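Local coordinates for D-alanyl-lipoteichoic acid synthetase (Streptococcus pneumoniae, PDB 3BMA), which probably takes part in the D-alanylation of lipoteichoic acid during cell wall biogenesis, as a member of the DltD family in the SGNH-hydrolase clan, at residues Lys362-Asp365 with Pro366-Asn370; Asp218-Tyr222 with Gln223-Asp227; Pro95-Asn99 with Lys100-Tyr104; Ala18-Thr22 with Ile23-Lys27; Gln319-Arg322 with Tyr323-Ser327. The protein carries 1 engineered substitution. All blocks are in the same frame, centred on the assembly; numbering follows the deposited sequence.

How the contacts relate
Along the chain the order is contact 4, contact 3, contact 2, contact 5, contact 1, in a chain built on a five-stranded parallel sheet. Contact 3 leads into its middle strand, 101-105, and contacts 1, 4 and 5 pack on it. Contact 1, on helix 355-369, links two of the others: Phe-367 O lies 3.1 Å from Gln-101 NE2 of contact 3, probably a hydrogen bond, and Lys-362 packs against Tyr-222 of contact 2. Contact 2 lies farther out, near the surface at the start of helix 222-235, and reaches the sheet through helix 355-369. Contacts 4 and 5 sit on opposite sides of the chain's centre, about 30 Å apart between centres.

Contact 1. Residues Lys362-Asp365 with Pro366-Asn370; sequences KAVD and PFLSN
Val-364 and Leu-368, one helical turn apart, form the tight side of this contact. Their side chains lie side by side and point the same way, with Val-364 CG1 3.7 Å from Leu-368 CD1. CG1 sits anti to the backbone N (chi1 172°), which carries it along the helix toward the leucine. The same pair is also joined through the main chain, where Leu-368 N donates to Val-364 O at 2.9 Å. On the next carbonyl Ser-369 takes a double hold: its N reaches Asp-365 O at 2.8 Å nearly in line with C=O, while its OG donates to the same oxygen at 2.7 Å from above the carbonyl plane.

The other side is looser and faces solvent. Pro-366 has no N-H to give the preceding turn, so the helix kinks here, and its CG comes within 3.4 Å of Lys-362 O. Asn-370, just past the helix, folds back so that its ND2 donates to Pro-366 O at 2.9 Å, in the carbonyl plane and on a lone pair.

Asp-365 turns its carboxylate to Arg-69 and Tyr-71. Val-364 rests on strands 101-105 and 291-296, Phe-367 on strand 291-296, and Leu-368 on strands 43-47 and 101-105, laying the end of helix 355-369 against the sheet.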
loop_
_atom_site.group_PDB
_atom_site.type_symbol
_atom_site.label_atom_id
_atom_site.label_comp_id
_atom_site.label_asym_id
_atom_site.label_seq_id
_atom_site.Cartn_x
_atom_site.Cartn_y
_atom_site.Cartn_z
ATOM N N LYS C 362 15.048 28.305 43.589
ATOM C CA LYS C 362 14.566 29.681 43.780
ATOM C C LYS C 362 14.106 30.368 42.489
ATOM O O LYS C 362 13.336 31.329 42.536
ATOM C CB LYS C 362 15.630 30.540 44.478
ATOM C CG LYS C 362 15.784 30.266 45.969
ATOM C CD LYS C 362 17.070 30.868 46.513
ATOM C CE LYS C 362 17.432 30.275 47.864
ATOM N NZ LYS C 362 18.848 30.544 48.236
ATOM N N ALA C 363 14.580 29.877 41.345
ATOM C CA ALA C 363 14.152 30.397 40.051
ATOM C C ALA C 363 13.118 29.484 39.395
ATOM O O ALA C 363 12.224 29.955 38.686
ATOM C CB ALA C 363 15.351 30.594 39.132
ATOM N N VAL C 364 13.239 28.183 39.650
ATOM C CA VAL C 364 12.420 27.177 38.970
ATOM C C VAL C 364 11.071 26.948 39.666
ATOM O O VAL C 364 10.027 26.989 39.008
ATOM C CB VAL C 364 13.217 25.853 38.747
ATOM C CG1 VAL C 364 12.332 24.745 38.231
ATOM C CG2 VAL C 364 14.352 26.089 37.768
ATOM N N ASP C 365 11.094 26.725 40.982
ATOM C CA ASP C 365 9.856 26.531 41.757
ATOM C C ASP C 365 8.786 27.633 41.598
ATOM O O ASP C 365 7.655 27.295 41.261
ATOM C CB ASP C 365 10.130 26.222 43.236
ATOM C CG ASP C 365 8.855 26.096 44.051
ATOM O OD1 ASP C 365 8.125 25.097 43.875
ATOM O OD2 ASP C 365 8.586 27.001 44.868
ATOM N N PRO C 366 9.133 28.935 41.807
ATOM C CA PRO C 366 8.110 29.976 41.616
ATOM C C PRO C 366 7.574 30.072 40.186
ATOM O O PRO C 366 6.414 30.444 39.993
ATOM C CB PRO C 366 8.856 31.269 41.967
ATOM C CG PRO C 366 9.986 30.839 42.807
ATOM C CD PRO C 366 10.413 29.543 42.218
ATOM N N PHE C 367 8.417 29.743 39.207
ATOM C CA PHE C 367 8.032 29.720 37.794
ATOM C C PHE C 367 7.024 28.605 37.493
ATOM O O PHE C 367 6.012 28.839 36.830
ATOM C CB PHE C 367 9.282 29.580 36.914
ATOM C CG PHE C 367 8.990 29.392 35.448
ATOM C CD1 PHE C 367 8.547 30.453 34.669
ATOM C CD2 PHE C 367 9.183 28.155 34.841
ATOM C CE1 PHE C 367 8.288 30.281 33.311
ATOM C CE2 PHE C 367 8.923 27.974 33.488
ATOM C CZ PHE C 367 8.478 29.039 32.722
ATOM N N LEU C 368 7.305 27.402 37.990
ATOM C CA LEU C 368 6.447 26.244 37.741
ATOM C C LEU C 368 5.204 26.207 38.632
ATOM O O LEU C 368 4.169 25.677 38.221
ATOM C CB LEU C 368 7.234 24.936 37.882
ATOM C CG LEU C 368 8.414 24.636 36.946
ATOM C CD1 LEU C 368 9.010 23.288 37.297
ATOM C CD2 LEU C 368 8.017 24.665 35.479
ATOM N N SER C 369 5.305 26.760 39.843
ATOM C CA SER C 369 4.165 26.824 40.776
ATOM C C SER C 369 3.084 27.795 40.314
ATOM O O SER C 369 1.914 27.645 40.675
ATOM C CB SER C 369 4.620 27.212 42.183
ATOM O OG SER C 369 5.603 26.314 42.663
ATOM N N ASN C 370 3.488 28.787 39.523
ATOM C CA ASN C 370 2.574 29.764 38.945
ATOM C C ASN C 370 2.639 29.713 37.421
ATOM O O ASN C 370 3.314 30.539 36.809
ATOM C CB ASN C 370 2.922 31.171 39.436
ATOM C CG ASN C 370 2.909 31.283 40.945
ATOM O OD1 ASN C 370 1.851 31.432 41.560
ATOM N ND2 ASN C 370 4.092 31.229 41.553
#

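Contact 2. Residues Asp218-Tyr222 with Gln223-Asp227; sequences DQFSY and QAIED
Ser-221 meets Ala-224 across the start of helix 222-235, where it is the N-cap, and the hydrogen bonds of the contact begin with it. Ser-221 OG accepts from Ala-224 N at 3.1 Å, with an N-H...O angle of 159°. The serine chi1 of 110° is away from the staggered values; this swings Ser-221 OG over the first turn, 3.3 Å from Ala-224 CB. Ser-221 O also takes Ile-225 N, at 3.2 Å, and the next carbonyl, Tyr-222 O, takes Glu-226 N at 3.0 Å.

A water adds a polar bridge: it donates to Glu-226 OE2 at 2.8 Å and, weakly, to Tyr-222 O. The bent side chain of Gln-223 offers NE2 to Glu-226 OE1 in another weak bond.

The apolar part is a crossing of Phe-220 and Ile-225, whose CD1 lies 3.7 Å from Phe-220 CD1, approaching the ring obliquely. Aromatic contact joins Phe-220 to Tyr-222: Phe-220 CZ stands 3.5 Å above the plane of the Tyr-222 ring, toward its rim, while Tyr-222 OH lies at the edge of the phenylalanine ring.

Phe-220 also meets Tyr-67 edge-to-face. Tyr-222 OH makes a weak hydrogen bond to Asp-361, and Ile-225 and Glu-226 touch Leu-358, so the cap and first turn of helix 222-235 lean on helix 355-369.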
loop_
_atom_site.group_PDB
_atom_site.type_symbol
_atom_site.label_atom_id
_atom_site.label_comp_id
_atom_site.label_asym_id
_atom_site.label_seq_id
_atom_site.Cartn_x
_atom_site.Cartn_y
_atom_site.Cartn_z
ATOM N N ASP C 218 10.275 19.036 57.962
ATOM C CA ASP C 218 8.884 18.894 57.527
ATOM C C ASP C 218 8.242 20.222 57.120
ATOM O O ASP C 218 7.232 20.232 56.412
ATOM C CB ASP C 218 8.052 18.202 58.609
ATOM C CG ASP C 218 8.619 16.846 59.004
ATOM O OD1 ASP C 218 9.730 16.800 59.577
ATOM O OD2 ASP C 218 7.948 15.826 58.748
ATOM N N GLN C 219 8.823 21.333 57.570
ATOM C CA GLN C 219 8.398 22.663 57.130
ATOM C C GLN C 219 9.416 23.288 56.180
ATOM O O GLN C 219 10.614 23.339 56.478
ATOM C CB GLN C 219 8.132 23.585 58.321
ATOM C CG GLN C 219 6.774 23.366 58.973
ATOM C CD GLN C 219 6.124 24.662 59.426
ATOM O OE1 GLN C 219 5.138 25.109 58.837
ATOM N NE2 GLN C 219 6.680 25.276 60.467
ATOM N N PHE C 220 8.928 23.762 55.038
ATOM C CA PHE C 220 9.800 24.267 53.980
ATOM C C PHE C 220 10.384 25.642 54.282
ATOM O O PHE C 220 9.648 26.612 54.486
ATOM C CB PHE C 220 9.074 24.288 52.626
ATOM C CG PHE C 220 9.924 24.796 51.488
ATOM C CD1 PHE C 220 10.876 23.972 50.896
ATOM C CD2 PHE C 220 9.770 26.095 51.007
ATOM C CE1 PHE C 220 11.666 24.433 49.854
ATOM C CE2 PHE C 220 10.558 26.565 49.965
ATOM C CZ PHE C 220 11.507 25.731 49.387
ATOM N N SER C 221 11.714 25.698 54.310
ATOM C CA SER C 221 12.461 26.953 54.286
ATOM C C SER C 221 13.834 26.689 53.672
ATOM O O SER C 221 14.471 25.677 53.976
ATOM C CB SER C 221 12.587 27.565 55.690
ATOM O OG SER C 221 13.913 27.501 56.189
ATOM N N TYR C 222 14.274 27.599 52.805
ATOM C CA TYR C 222 15.546 27.462 52.096
ATOM C C TYR C 222 16.765 27.458 53.015
ATOM O O TYR C 222 17.734 26.758 52.744
ATOM C CB TYR C 222 15.704 28.558 51.042
ATOM C CG TYR C 222 14.913 28.327 49.776
ATOM C CD1 TYR C 222 13.754 29.055 49.516
ATOM C CD2 TYR C 222 15.326 27.384 48.834
ATOM C CE1 TYR C 222 13.024 28.852 48.352
ATOM C CE2 TYR C 222 14.604 27.173 47.667
ATOM C CZ TYR C 222 13.453 27.910 47.433
ATOM O OH TYR C 222 12.731 27.706 46.281
ATOM N N GLN C 223 16.708 28.237 54.093
ATOM C CA GLN C 223 17.821 28.334 55.042
ATOM C C GLN C 223 17.965 27.083 55.919
ATOM O O GLN C 223 19.086 26.673 56.231
ATOM C CB GLN C 223 17.693 29.596 55.908
ATOM C CG GLN C 223 18.978 30.007 56.633
ATOM C CD GLN C 223 20.133 30.295 55.683
ATOM O OE1 GLN C 223 20.038 31.157 54.808
ATOM N NE2 GLN C 223 21.235 29.572 55.858
ATOM N N ALA C 224 16.836 26.486 56.306
ATOM C CA ALA C 224 16.838 25.264 57.117
ATOM C C ALA C 224 17.343 24.067 56.320
ATOM O O ALA C 224 18.102 23.248 56.843
ATOM C CB ALA C 224 15.456 24.982 57.691
ATOM N N ILE C 225 16.925 23.980 55.057
ATOM C CA ILE C 225 17.400 22.939 54.145
ATOM C C ILE C 225 18.896 23.117 53.880
ATOM O O ILE C 225 19.645 22.136 53.887
ATOM C CB ILE C 225 16.584 22.905 52.823
ATOM C CG1 ILE C 225 15.138 22.493 53.110
ATOM C CG2 ILE C 225 17.205 21.937 51.799
ATOM C CD1 ILE C 225 14.178 22.834 51.999
ATOM N N GLU C 226 19.320 24.373 53.707
ATOM C CA GLU C 226 20.731 24.715 53.494
ATOM C C GLU C 226 21.635 24.195 54.608
ATOM O O GLU C 226 22.748 23.769 54.331
ATOM C CB GLU C 226 20.925 26.228 53.296
ATOM C CG GLU C 226 22.344 26.632 52.881
ATOM C CD GLU C 226 22.436 28.039 52.329
ATOM O OE1 GLU C 226 23.015 28.906 53.020
ATOM O OE2 GLU C 226 21.937 28.276 51.207
ATOM N N ASP C 227 21.137 24.209 55.847
ATOM C CA ASP C 227 21.855 23.653 57.005
ATOM C C ASP C 227 22.112 22.146 56.882
ATOM O O ASP C 227 23.203 21.672 57.205
ATOM C CB ASP C 227 21.096 23.940 58.310
ATOM C CG ASP C 227 20.945 25.430 58.596
ATOM O OD1 ASP C 227 21.634 26.258 57.956
ATOM O OD2 ASP C 227 20.128 25.771 59.479
HETATM O O HOH W 1 19.276 28.756 50.423
#

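Contact 3. Residues Pro95-Asn99 with Lys100-Tyr104; sequences PQLEN and KQVVY
Leu-97 and Lys-100 are the ends of a type II beta turn that takes the chain from the weakly bonded helix 94-97 into strand 101-105, closing a beta-alpha-beta crossover after strand 72-76. The turn is held loosely: Lys-100 N gives a weak bond to Leu-97 O at 3.2 Å, bent to an N-H...O angle of 121°. Asn-99 takes the left-handed conformation at the third position of the turn, one that asparagine adopts readily.

The Lys-100 side chain runs back over the carbonyls of the helix end and turn. Lys-100 CB stands 3.4 Å from Leu-97 O. Lys-100 CG follows at 3.7 Å from Asn-99 O. A chi2 of 132°, between staggered values, bends the chain, and Lys-100 CD then settles among backbone oxygens, 3.5 Å from Gln-96 O and 3.6 Å from Glu-98 O. CE and NZ run on without a close partner in 95-99, so the lysine meets this segment through its methylenes and not through its charge.

Past the turn the strand is hydrogen-bonded on two sides: Lys-100 and Val-102 bond through their backbones to strand 291-296, and Val-103 to strand 43-47. Between helix end and strand, on the buried side near Pro-45, Leu-97 CD2 reaches Val-102 CG1 at 4.3 Å.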
loop_
_atom_site.group_PDB
_atom_site.type_symbol
_atom_site.label_atom_id
_atom_site.label_comp_id
_atom_site.label_asym_id
_atom_site.label_seq_id
_atom_site.Cartn_x
_atom_site.Cartn_y
_atom_site.Cartn_z
ATOM N N PRO C 95 1.965 16.210 21.657
ATOM C CA PRO C 95 0.749 16.698 22.325
ATOM C C PRO C 95 0.906 16.885 23.841
ATOM O O PRO C 95 0.146 17.642 24.451
ATOM C CB PRO C 95 -0.283 15.594 22.040
ATOM C CG PRO C 95 0.316 14.744 20.965
ATOM C CD PRO C 95 1.782 14.821 21.188
ATOM N N GLN C 96 1.891 16.203 24.425
ATOM C CA GLN C 96 2.183 16.277 25.860
ATOM C C GLN C 96 3.025 17.504 26.217
ATOM O O GLN C 96 3.193 17.831 27.396
ATOM C CB GLN C 96 2.895 15.002 26.328
ATOM C CG GLN C 96 1.984 13.793 26.544
ATOM C CD GLN C 96 1.459 13.182 25.255
ATOM O OE1 GLN C 96 0.258 12.953 25.112
ATOM N NE2 GLN C 96 2.355 12.922 24.309
ATOM N N LEU C 97 3.557 18.171 25.193
ATOM C CA LEU C 97 4.355 19.383 25.374
ATOM C C LEU C 97 3.574 20.650 25.038
ATOM O O LEU C 97 3.931 21.730 25.502
ATOM C CB LEU C 97 5.628 19.330 24.525
ATOM C CG LEU C 97 6.682 18.258 24.815
ATOM C CD1 LEU C 97 7.809 18.406 23.821
ATOM C CD2 LEU C 97 7.206 18.325 26.241
ATOM N N GLU C 98 2.523 20.497 24.229
ATOM C CA GLU C 98 1.663 21.595 23.765
ATOM C C GLU C 98 1.105 22.445 24.912
ATOM O O GLU C 98 0.463 21.914 25.826
ATOM C CB GLU C 98 0.517 21.033 22.912
ATOM C CG GLU C 98 -0.271 22.072 22.109
ATOM C CD GLU C 98 0.376 22.427 20.775
ATOM O OE1 GLU C 98 1.218 21.643 20.283
ATOM O OE2 GLU C 98 0.031 23.491 20.211
ATOM N N ASN C 99 1.379 23.752 24.841
ATOM C CA ASN C 99 0.988 24.774 25.840
ATOM C C ASN C 99 1.445 24.481 27.271
ATOM O O ASN C 99 0.680 24.660 28.226
ATOM C CB ASN C 99 -0.529 25.052 25.825
ATOM C CG ASN C 99 -1.090 25.229 24.427
ATOM O OD1 ASN C 99 -1.901 24.420 23.976
ATOM N ND2 ASN C 99 -0.678 26.293 23.739
ATOM N N LYS C 100 2.686 24.032 27.421
ATOM C CA LYS C 100 3.168 23.596 28.726
ATOM C C LYS C 100 4.493 24.215 29.163
ATOM O O LYS C 100 5.213 24.795 28.364
ATOM C CB LYS C 100 3.212 22.066 28.794
ATOM C CG LYS C 100 2.072 21.500 29.621
ATOM C CD LYS C 100 1.352 20.372 28.924
ATOM C CE LYS C 100 0.037 20.074 29.631
ATOM N NZ LYS C 100 -0.807 19.124 28.859
ATOM N N GLN C 101 4.789 24.112 30.454
ATOM C CA GLN C 101 6.062 24.590 30.977
ATOM C C GLN C 101 7.085 23.460 31.019
ATOM O O GLN C 101 6.751 22.328 31.382
ATOM C CB GLN C 101 5.884 25.194 32.371
ATOM C CG GLN C 101 5.171 26.538 32.390
ATOM C CD GLN C 101 5.120 27.151 33.781
ATOM O OE1 GLN C 101 4.826 26.470 34.765
ATOM N NE2 GLN C 101 5.404 28.444 33.865
ATOM N N VAL C 102 8.322 23.768 30.626
ATOM C CA VAL C 102 9.445 22.825 30.745
ATOM C C VAL C 102 10.688 23.472 31.393
ATOM O O VAL C 102 10.776 24.700 31.506
ATOM C CB VAL C 102 9.845 22.172 29.375
ATOM C CG1 VAL C 102 8.633 21.590 28.632
ATOM C CG2 VAL C 102 10.592 23.146 28.491
ATOM N N VAL C 103 11.626 22.629 31.828
ATOM C CA VAL C 103 12.958 23.061 32.264
ATOM C C VAL C 103 13.973 22.527 31.256
ATOM O O VAL C 103 13.989 21.334 30.960
ATOM C CB VAL C 103 13.304 22.533 33.685
ATOM C CG1 VAL C 103 14.759 22.835 34.046
ATOM C CG2 VAL C 103 12.374 23.126 34.715
ATOM N N TYR C 104 14.804 23.413 30.718
ATOM C CA TYR C 104 15.812 23.019 29.744
ATOM C C TYR C 104 17.193 23.523 30.155
ATOM O O TYR C 104 17.465 24.717 30.091
ATOM C CB TYR C 104 15.432 23.535 28.351
ATOM C CG TYR C 104 16.178 22.864 27.223
ATOM C CD1 TYR C 104 15.700 21.684 26.657
ATOM C CD2 TYR C 104 17.359 23.405 26.719
ATOM C CE1 TYR C 104 16.379 21.054 25.629
ATOM C CE2 TYR C 104 18.047 22.782 25.689
ATOM C CZ TYR C 104 17.547 21.610 25.148
ATOM O OH TYR C 104 18.222 20.984 24.134
#

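Contact 4. Residues Ala18-Thr22 with Ile23-Lys27; sequences AVATT and IDSFK
Ala-20 makes the first touch as the chain comes out of helix 11-18: its CB rests 4.3 Å from Ser-25 CB, a loose contact. Thr-21 has a left-handed backbone, which directs its side chain away from the helix toward Leu-53, Leu-75 and Gln-78. Its OG1 folds back in a weak bond to Ala-20 O, while its N donates to a water at 3.0 Å. That water is also hydrogen-bonded to Ser-25 OG at 3.0 Å, so it ties the loop to the helix.

Thr-22 carries most of the contact as the N-cap of helix 23-27. With chi1 at 50°, OG1 lies between the backbone N and the carbonyl carbon, placed to accept from Ser-25 N in a fairly straight but weak bond of 3.3 Å. Ser-25 OG in turn lies 3.1 Å from Thr-22 O, with its proton not settled between acceptors. Ser-25 also packs on Tyr-74 of strand 72-76.

Thr-22 OG1 thus gives an amide of the first turn an acceptor, though a weak one. The buried serine hydroxyl has a carbonyl oxygen and a water within reach, and with a single proton it can donate to only one acceptor at a time.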
loop_
_atom_site.group_PDB
_atom_site.type_symbol
_atom_site.label_atom_id
_atom_site.label_comp_id
_atom_site.label_asym_id
_atom_site.label_seq_id
_atom_site.Cartn_x
_atom_site.Cartn_y
_atom_site.Cartn_z
ATOM N N ALA C 18 9.806 8.776 36.489
ATOM C CA ALA C 18 10.193 10.183 36.558
ATOM C C ALA C 18 11.602 10.402 37.086
ATOM O O ALA C 18 12.278 11.345 36.679
ATOM C CB ALA C 18 9.200 10.951 37.399
ATOM N N VAL C 19 12.037 9.522 37.984
ATOM C CA VAL C 19 13.335 9.657 38.646
ATOM C C VAL C 19 14.311 8.517 38.325
ATOM O O VAL C 19 15.398 8.451 38.905
ATOM C CB VAL C 19 13.173 9.792 40.184
ATOM C CG1 VAL C 19 12.313 10.996 40.528
ATOM C CG2 VAL C 19 12.572 8.530 40.777
ATOM N N ALA C 20 13.921 7.633 37.403
ATOM C CA ALA C 20 14.739 6.468 37.029
ATOM C C ALA C 20 16.055 6.845 36.359
ATOM O O ALA C 20 17.080 6.198 36.594
ATOM C CB ALA C 20 13.955 5.522 36.129
ATOM N N THR C 21 16.015 7.903 35.546
ATOM C CA THR C 21 17.150 8.361 34.729
ATOM C C THR C 21 17.919 7.213 34.063
ATOM O O THR C 21 19.139 7.095 34.205
ATOM C CB THR C 21 18.115 9.313 35.507
ATOM O OG1 THR C 21 18.556 8.691 36.721
ATOM C CG2 THR C 21 17.430 10.637 35.830
ATOM N N THR C 22 17.179 6.349 33.375
ATOM C CA THR C 22 17.771 5.278 32.585
ATOM C C THR C 22 17.675 5.675 31.123
ATOM O O THR C 22 17.125 6.732 30.799
ATOM C CB THR C 22 17.065 3.912 32.810
ATOM O OG1 THR C 22 15.646 4.062 32.671
ATOM C CG2 THR C 22 17.392 3.350 34.190
ATOM N N ILE C 23 18.220 4.834 30.250
ATOM C CA ILE C 23 18.126 5.037 28.808
ATOM C C ILE C 23 16.668 4.874 28.386
ATOM O O ILE C 23 16.161 5.660 27.584
ATOM C CB ILE C 23 19.062 4.067 28.036
ATOM C CG1 ILE C 23 20.523 4.337 28.407
ATOM C CG2 ILE C 23 18.884 4.217 26.534
ATOM C CD1 ILE C 23 21.455 3.175 28.153
ATOM N N ASP C 24 15.999 3.884 28.981
ATOM C CA ASP C 24 14.588 3.586 28.719
ATOM C C ASP C 24 13.632 4.730 29.051
ATOM O O ASP C 24 12.778 5.066 28.239
ATOM C CB ASP C 24 14.155 2.311 29.453
ATOM C CG ASP C 24 14.592 1.035 28.737
ATOM O OD1 ASP C 24 14.157 -0.055 29.169
ATOM O OD2 ASP C 24 15.358 1.111 27.749
ATOM N N SER C 25 13.788 5.340 30.226
ATOM C CA SER C 25 12.926 6.454 30.641
ATOM C C SER C 25 13.033 7.652 29.695
ATOM O O SER C 25 12.088 8.428 29.556
ATOM C CB SER C 25 13.218 6.877 32.090
ATOM O OG SER C 25 14.502 7.464 32.220
ATOM N N PHE C 26 14.181 7.774 29.033
ATOM C CA PHE C 26 14.411 8.826 28.056
ATOM C C PHE C 26 13.956 8.480 26.630
ATOM O O PHE C 26 13.180 9.235 26.042
ATOM C CB PHE C 26 15.884 9.252 28.056
ATOM C CG PHE C 26 16.176 10.415 27.151
ATOM C CD1 PHE C 26 15.928 11.713 27.572
ATOM C CD2 PHE C 26 16.693 10.214 25.873
ATOM C CE1 PHE C 26 16.189 12.789 26.738
ATOM C CE2 PHE C 26 16.953 11.287 25.030
ATOM C CZ PHE C 26 16.702 12.579 25.468
ATOM N N LYS C 27 14.441 7.362 26.076
ATOM C CA LYS C 27 14.201 7.038 24.662
ATOM C C LYS C 27 12.821 6.430 24.371
ATOM O O LYS C 27 12.275 6.615 23.287
ATOM C CB LYS C 27 15.339 6.185 24.070
ATOM C CG LYS C 27 15.347 4.713 24.448
ATOM C CD LYS C 27 16.371 3.946 23.625
ATOM C CE LYS C 27 16.185 2.437 23.755
ATOM N NZ LYS C 27 16.445 1.925 25.135
HETATM O O HOH W 2 13.710 9.389 34.356
#

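Contact 5. Residues Gln319-Arg322 with Tyr323-Ser327; sequences QKIR and YQLES
The last turns of helix 311-326 carry an i to i+4 salt bridge between Arg-322 and Glu-326. The two side chains run side by side in the same direction. Arg-322 NH2 donates to Glu-326 OE2 at 3.3 Å, and NE makes a weaker bond to Glu-326 OE1 at 3.4 Å. The pairing is not flat: guanidinium and carboxylate planes stand 63° apart, and NH2 meets OE2 from above the carboxylate plane. A bend at chi3 (71°) turns the guanidinium so that the edge with NE and NH2 faces the glutamate. NH1 makes a second salt bridge, to Asp-335, so the arginine is held by two acids.

In the backbone Arg-322 O accepts from Glu-326 N at 2.8 Å. One residue on, Ser-327 grips Tyr-323 O twice, with OG at 2.7 Å and N at 2.9 Å, from opposite faces of the carbonyl plane. Ser-327 CB also lies over one face of the Tyr-323 ring, toward its rim.

Lys-320 NZ hydrogen-bonds to Leu-270 O, and Gln-324 NE2 to Tyr-275 O. On the buried side, Ile-321 CG2 and Leu-325 CD1 meet at 4.3 Å. These two pack on helix 274-287 and strand 291-296, with Leu-325 also on edge strand 333-335.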
loop_
_atom_site.group_PDB
_atom_site.type_symbol
_atom_site.label_atom_id
_atom_site.label_comp_id
_atom_site.label_asym_id
_atom_site.label_seq_id
_atom_site.Cartn_x
_atom_site.Cartn_y
_atom_site.Cartn_z
ATOM N N GLN C 319 26.937 34.776 26.691
ATOM C CA GLN C 319 26.388 35.918 25.957
ATOM C C GLN C 319 25.891 35.522 24.566
ATOM O O GLN C 319 24.892 36.060 24.086
ATOM C CB GLN C 319 27.432 37.032 25.841
ATOM C CG GLN C 319 27.604 37.882 27.095
ATOM C CD GLN C 319 28.912 38.666 27.100
ATOM O OE1 GLN C 319 29.215 39.401 26.157
ATOM N NE2 GLN C 319 29.691 38.514 28.169
ATOM N N LYS C 320 26.586 34.578 23.932
ATOM C CA LYS C 320 26.198 34.070 22.614
ATOM C C LYS C 320 24.940 33.202 22.702
ATOM O O LYS C 320 24.080 33.247 21.808
ATOM C CB LYS C 320 27.347 33.288 21.970
ATOM C CG LYS C 320 27.191 33.121 20.472
ATOM C CD LYS C 320 28.301 32.308 19.847
ATOM C CE LYS C 320 27.832 31.760 18.510
ATOM N NZ LYS C 320 28.924 31.172 17.697
ATOM N N ILE C 321 24.849 32.431 23.788
ATOM C CA ILE C 321 23.688 31.593 24.090
ATOM C C ILE C 321 22.461 32.457 24.393
ATOM O O ILE C 321 21.412 32.290 23.765
ATOM C CB ILE C 321 23.989 30.595 25.259
ATOM C CG1 ILE C 321 24.898 29.465 24.762
ATOM C CG2 ILE C 321 22.701 29.990 25.832
ATOM C CD1 ILE C 321 25.623 28.698 25.854
ATOM N N ARG C 322 22.623 33.394 25.332
ATOM C CA ARG C 322 21.559 34.301 25.756
ATOM C C ARG C 322 20.990 35.128 24.608
ATOM O O ARG C 322 19.792 35.378 24.573
ATOM C CB ARG C 322 22.046 35.221 26.874
ATOM C CG ARG C 322 22.164 34.563 28.255
ATOM C CD ARG C 322 22.422 35.618 29.324
ATOM N NE ARG C 322 21.237 36.442 29.559
ATOM C CZ ARG C 322 20.603 36.547 30.724
ATOM N NH1 ARG C 322 21.047 35.906 31.793
ATOM N NH2 ARG C 322 19.529 37.313 30.826
ATOM N N TYR C 323 21.841 35.532 23.668
ATOM C CA TYR C 323 21.380 36.278 22.498
ATOM C C TYR C 323 20.450 35.452 21.613
ATOM O O TYR C 323 19.425 35.954 21.164
ATOM C CB TYR C 323 22.546 36.828 21.676
ATOM C CG TYR C 323 22.088 37.614 20.464
ATOM C CD1 TYR C 323 21.544 38.895 20.604
ATOM C CD2 TYR C 323 22.183 37.074 19.179
ATOM C CE1 TYR C 323 21.110 39.615 19.499
ATOM C CE2 TYR C 323 21.751 37.789 18.065
ATOM C CZ TYR C 323 21.220 39.058 18.233
ATOM O OH TYR C 323 20.792 39.768 17.138
ATOM N N GLN C 324 20.812 34.191 21.380
ATOM C CA GLN C 324 19.994 33.270 20.586
ATOM C C GLN C 324 18.615 33.064 21.210
ATOM O O GLN C 324 17.604 33.036 20.507
ATOM C CB GLN C 324 20.708 31.926 20.420
ATOM C CG GLN C 324 20.081 31.021 19.359
ATOM C CD GLN C 324 20.911 29.788 19.048
ATOM O OE1 GLN C 324 21.981 29.571 19.625
ATOM N NE2 GLN C 324 20.418 28.971 18.126
ATOM N N LEU C 325 18.586 32.939 22.533
ATOM C CA LEU C 325 17.339 32.798 23.272
ATOM C C LEU C 325 16.529 34.094 23.259
ATOM O O LEU C 325 15.402 34.117 22.760
ATOM C CB LEU C 325 17.609 32.362 24.717
ATOM C CG LEU C 325 18.461 31.121 24.998
ATOM C CD1 LEU C 325 18.583 30.896 26.500
ATOM C CD2 LEU C 325 17.890 29.887 24.320
ATOM N N GLU C 326 17.126 35.168 23.778
ATOM C CA GLU C 326 16.415 36.428 24.030
ATOM C C GLU C 326 16.002 37.215 22.791
ATOM O O GLU C 326 14.959 37.869 22.809
ATOM C CB GLU C 326 17.202 37.318 24.994
ATOM C CG GLU C 326 17.090 36.862 26.433
ATOM C CD GLU C 326 18.006 37.610 27.378
ATOM O OE1 GLU C 326 19.233 37.644 27.137
ATOM O OE2 GLU C 326 17.493 38.154 28.379
ATOM N N SER C 327 16.792 37.145 21.719
ATOM C CA SER C 327 16.440 37.840 20.474
ATOM C C SER C 327 15.265 37.178 19.759
ATOM O O SER C 327 14.713 37.732 18.810
ATOM C CB SER C 327 17.640 37.959 19.528
ATOM O OG SER C 327 17.977 36.710 18.956
#